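Glutamine amidotransferase type-2 domain-containing protein (Pseudomonas aeruginosa PAO1, PDB 1TE5) is a predicted class-II glutamine amidotransferase, which probably hydrolyses glutamine with an Ntn-type domain and whose acceptor substrate is not established. Local coordinates at residues A[9-14]-A[217-222]; A[39-44]-A[71-76]. All coordinates share one frame; numbering follows the deposited sequence.

Contact 1 (A[9-14]-A[217-222])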
# COMPACT_ATOMS: atom_id res chain seq x y z
N ALA A 9 4.73 19.87 1.11
CA ALA A 9 5.81 20.68 0.55
C ALA A 9 5.49 21.06 -0.89
O ALA A 9 4.59 20.48 -1.51
CB ALA A 9 7.11 19.91 0.61
N ASN A 10 6.22 22.03 -1.43
CA ASN A 10 6.01 22.46 -2.81
C ASN A 10 7.04 21.93 -3.81
O ASN A 10 7.02 22.30 -4.99
CB ASN A 10 5.82 23.98 -2.92
CG ASN A 10 7.06 24.77 -2.53
OD1 ASN A 10 8.11 24.21 -2.27
ND2 ASN A 10 6.93 26.09 -2.54
N VAL A 11 7.89 21.03 -3.33
CA VAL A 11 8.92 20.37 -4.12
C VAL A 11 9.13 19.03 -3.43
O VAL A 11 8.83 18.90 -2.25
CB VAL A 11 10.27 21.12 -4.08
CG1 VAL A 11 10.23 22.32 -4.96
CG2 VAL A 11 10.62 21.51 -2.65
N PRO A 12 9.53 17.99 -4.18
CA PRO A 12 9.74 16.69 -3.52
C PRO A 12 10.94 16.79 -2.54
O PRO A 12 12.08 16.94 -2.97
CB PRO A 12 10.05 15.76 -4.69
CG PRO A 12 9.28 16.39 -5.83
CD PRO A 12 9.61 17.85 -5.64
N THR A 13 10.67 16.72 -1.24
CA THR A 13 11.74 16.85 -0.24
C THR A 13 12.08 15.57 0.51
O THR A 13 11.24 14.68 0.69
CB THR A 13 11.48 18.01 0.79
OG1 THR A 13 10.82 17.51 1.96
CG2 THR A 13 10.64 19.11 0.18
N ASP A 14 13.35 15.47 0.92
CA ASP A 14 13.86 14.32 1.66
C ASP A 14 13.36 14.27 3.10
O ASP A 14 13.24 15.31 3.76
CB ASP A 14 15.39 14.35 1.68
CG ASP A 14 15.99 14.09 0.33
OD1 ASP A 14 15.67 13.04 -0.28
OD2 ASP A 14 16.80 14.93 -0.13
N PRO A 217 15.50 28.08 -4.23
CA PRO A 217 15.31 29.26 -3.38
C PRO A 217 13.84 29.59 -3.10
O PRO A 217 13.54 30.60 -2.46
CB PRO A 217 16.00 30.36 -4.18
CG PRO A 217 15.80 29.93 -5.59
CD PRO A 217 16.09 28.45 -5.52
N ASP A 218 12.94 28.74 -3.59
CA ASP A 218 11.51 28.95 -3.40
C ASP A 218 10.83 27.82 -2.63
O ASP A 218 9.62 27.69 -2.68
CB ASP A 218 10.81 29.13 -4.75
CG ASP A 218 11.50 30.13 -5.64
OD1 ASP A 218 12.05 29.71 -6.69
OD2 ASP A 218 11.51 31.33 -5.29
N ASP A 219 11.62 27.02 -1.93
CA ASP A 219 11.06 25.92 -1.15
C ASP A 219 10.19 26.36 0.02
O ASP A 219 10.47 27.35 0.71
CB ASP A 219 12.18 25.03 -0.61
CG ASP A 219 12.81 24.15 -1.66
OD1 ASP A 219 13.44 23.15 -1.28
OD2 ASP A 219 12.67 24.45 -2.87
N VAL A 220 9.13 25.60 0.26
CA VAL A 220 8.23 25.84 1.38
C VAL A 220 7.83 24.44 1.83
O VAL A 220 7.29 23.65 1.04
CB VAL A 220 6.96 26.66 0.99
CG1 VAL A 220 6.05 26.83 2.22
CG2 VAL A 220 7.34 28.02 0.44
N VAL A 221 8.18 24.09 3.07
CA VAL A 221 7.84 22.78 3.61
C VAL A 221 7.25 22.92 5.01
O VAL A 221 7.84 23.56 5.88
CB VAL A 221 9.04 21.78 3.56
CG1 VAL A 221 10.30 22.46 3.04
CG2 VAL A 221 9.29 21.15 4.91
N THR A 222 6.07 22.33 5.19
CA THR A 222 5.36 22.37 6.45
C THR A 222 5.26 21.01 7.10
O THR A 222 4.95 20.02 6.45
CB THR A 222 3.94 22.90 6.25
OG1 THR A 222 4.01 24.27 5.87
CG2 THR A 222 3.11 22.76 7.53
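Ala9 and Val221 form an antiparallel non-hydrogen-bonded pair where strand 4-9 runs beside strand 220-225, and just beyond it Asn10 continues the pairing with its side chain. The two CA atoms of the pair lie 4.2 Å apart, and Ala9 CB meets Val221 CB on one face of the sheet. Asn10 N donates to Val220 O at 3.1 Å. The carboxamide of Asn10 then takes over from the backbone, which turns a corner at Asn10 and Val11. Asn10 CG lies between its own backbone N and carbonyl carbon (chi1 65°), which places it beside Val220 N and O, and the two polar ends of the amide bind separate peptide groups. Asn10 OD1 accepts from Val220 N at 3.1 Å, with the donor standing above the amide's carbonyl plane. Asn10 ND2 donates to Asp218 O at 3.1 Å, the acceptor lying 17° out of the amide plane. Three bonds thus converge on one residue, and Asn10 ND2 also rests 3.6 Å from Val220 CG2, the two side chains crossing at about a right angle. Past the corner, Val11 CG2 lies 3.5 Å from Asp219 OD1; that carboxylate is held by Thr216 OG1 and Thr215 N. Val220 and Val221 lean on strand 188-194 next in the sheet. An asparagine side chain standing in for backbone pairing ends this ladder in an antiparallel sheet, consistent with the Ntn-hydrolase fold of class-II amidotransferases.

Contact 2 (A[39-44]-A[71-76])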
# COMPACT_ATOMS: atom_id res chain seq x y z
N ALA A 39 2.85 6.86 5.14
CA ALA A 39 2.42 6.85 3.76
C ALA A 39 2.89 8.14 3.14
O ALA A 39 2.95 9.16 3.81
CB ALA A 39 0.91 6.74 3.68
N PHE A 40 3.33 8.08 1.89
CA PHE A 40 3.77 9.27 1.19
C PHE A 40 3.53 9.13 -0.31
O PHE A 40 3.31 8.02 -0.80
CB PHE A 40 5.24 9.61 1.51
CG PHE A 40 6.21 8.54 1.13
CD1 PHE A 40 6.90 8.59 -0.08
CD2 PHE A 40 6.48 7.49 2.01
CE1 PHE A 40 7.84 7.62 -0.43
CE2 PHE A 40 7.42 6.51 1.69
CZ PHE A 40 8.10 6.57 0.46
N TYR A 41 3.53 10.24 -1.02
CA TYR A 41 3.26 10.22 -2.45
C TYR A 41 4.43 10.44 -3.38
O TYR A 41 5.36 11.17 -3.08
CB TYR A 41 2.16 11.22 -2.77
CG TYR A 41 0.87 10.91 -2.06
CD1 TYR A 41 0.71 11.21 -0.71
CD2 TYR A 41 -0.18 10.32 -2.74
CE1 TYR A 41 -0.47 10.92 -0.04
CE2 TYR A 41 -1.37 10.03 -2.09
CZ TYR A 41 -1.51 10.33 -0.75
OH TYR A 41 -2.69 10.04 -0.11
N GLU A 42 4.34 9.83 -4.55
CA GLU A 42 5.33 9.93 -5.61
C GLU A 42 4.54 10.16 -6.89
O GLU A 42 4.36 9.29 -7.75
CB GLU A 42 6.06 8.59 -5.73
CG GLU A 42 7.53 8.68 -6.04
CD GLU A 42 8.28 7.41 -5.67
OE1 GLU A 42 8.57 7.21 -4.47
OE2 GLU A 42 8.57 6.60 -6.58
N GLY A 43 4.03 11.39 -6.98
CA GLY A 43 3.15 11.74 -8.08
C GLY A 43 1.75 11.44 -7.54
O GLY A 43 1.41 11.91 -6.45
N ARG A 44 0.95 10.67 -8.28
CA ARG A 44 -0.38 10.30 -7.79
C ARG A 44 -0.29 8.99 -7.03
O ARG A 44 -1.21 8.63 -6.30
CB ARG A 44 -1.39 10.20 -8.93
CG ARG A 44 -1.84 11.56 -9.41
CD ARG A 44 -2.71 11.49 -10.65
NE ARG A 44 -2.63 12.75 -11.38
CZ ARG A 44 -3.68 13.43 -11.84
NH1 ARG A 44 -3.48 14.57 -12.49
NH2 ARG A 44 -4.92 12.98 -11.65
N SER A 71 9.12 13.21 -1.11
CA SER A 71 7.76 13.55 -1.53
C SER A 71 7.26 14.91 -1.08
O SER A 71 7.95 15.65 -0.38
CB SER A 71 6.78 12.47 -1.08
OG SER A 71 6.90 12.22 0.30
N GLU A 72 6.07 15.27 -1.56
CA GLU A 72 5.43 16.53 -1.22
C GLU A 72 4.36 16.33 -0.17
O GLU A 72 3.97 17.28 0.50
CB GLU A 72 4.80 17.17 -2.45
CG GLU A 72 5.77 17.47 -3.57
CD GLU A 72 5.15 18.27 -4.70
OE1 GLU A 72 5.79 19.24 -5.15
OE2 GLU A 72 4.04 17.95 -5.15
N THR A 73 3.90 15.09 -0.01
CA THR A 73 2.85 14.77 0.95
C THR A 73 3.15 13.50 1.75
O THR A 73 3.26 12.40 1.20
CB THR A 73 1.48 14.60 0.25
OG1 THR A 73 1.25 15.71 -0.63
CG2 THR A 73 0.35 14.52 1.27
N VAL A 74 3.23 13.66 3.07
CA VAL A 74 3.51 12.55 3.97
C VAL A 74 2.52 12.54 5.11
O VAL A 74 2.25 13.57 5.71
CB VAL A 74 4.92 12.70 4.56
CG1 VAL A 74 5.18 11.59 5.59
CG2 VAL A 74 5.96 12.67 3.46
N ILE A 75 1.92 11.38 5.35
CA ILE A 75 0.98 11.20 6.45
C ILE A 75 1.44 9.96 7.21
O ILE A 75 1.66 8.90 6.61
CB ILE A 75 -0.49 10.98 5.97
CG1 ILE A 75 -1.12 12.30 5.54
CG2 ILE A 75 -1.33 10.39 7.10
CD1 ILE A 75 -2.61 12.19 5.30
N GLY A 76 1.56 10.09 8.52
CA GLY A 76 2.00 8.96 9.33
C GLY A 76 1.42 8.99 10.72
O GLY A 76 0.89 10.01 11.18
O HOH W 1 4.69 13.87 -3.63
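Ser71 opens the segment against Phe40: its OG lies 3.3 Å from Phe40 CB and approaches the ring obliquely. At Glu72 the chain turns a corner, and a water bridges the two segments, accepting from Glu72 N and donating to Tyr41 O at 2.8 Å. Thr73 O accepts from Tyr41 N at 3.1 Å and also receives a CA-H...O contact from Phe40. The same oxygen lies in plane at the edge of the Tyr41 ring, 3.4 Å from CD1. Tyr41 CG stands anti to its own carbonyl carbon (chi1 -61°), beside the backbone N, and farther out the ring passes Thr73 obliquely, with Tyr41 CD1 3.6 Å from Thr73 CB and CE1 near Thr73 CG2. The phenol OH reaches Thr104 OG1 and Tyr102 O on strand 101-108. Val74 pairs with Phe40 without hydrogen bonds, its CG2 3.7 Å from Phe40 CB on the face opposite Tyr41. Ile75 closes a two-bond antiparallel pair with Ala39, Ala39 N to Ile75 O at 2.8 Å and Ile75 N to Ala39 O at 2.9 Å, while its side chain packs on strands 101-108 and 171-175 of another sheet. Two bonds at Ile75 and a single one at Thr73 thus give way to water at the corner; the water satisfies Glu72 N and bonds Tyr41 O, whereas buried Ser71 OG remains without a hydrogen-bonding partner in the model.

In the fold
The centres of contacts 1 and 2 lie about 13 Å apart, and both reach one seven-stranded antiparallel sheet. Contact 2 joins strands 35-42 and 73-80; next across the sheet, contact 1 joins 4-9, through Ala9 at its end, to 220-225. Both segments of contact 2 fall in the chain between those of contact 1. The contacts also touch: probable backbone hydrogen bonds run from Ala9 N to Glu72 O and from Thr13 N to Ser71 O. At 10-11 the chain leaves this sheet for a four-stranded one, where strands 12-19 and 70-71 pair, and at 72 it makes the reverse passage. Distant parts of the sequence thus form one domain of the predicted amidotransferase.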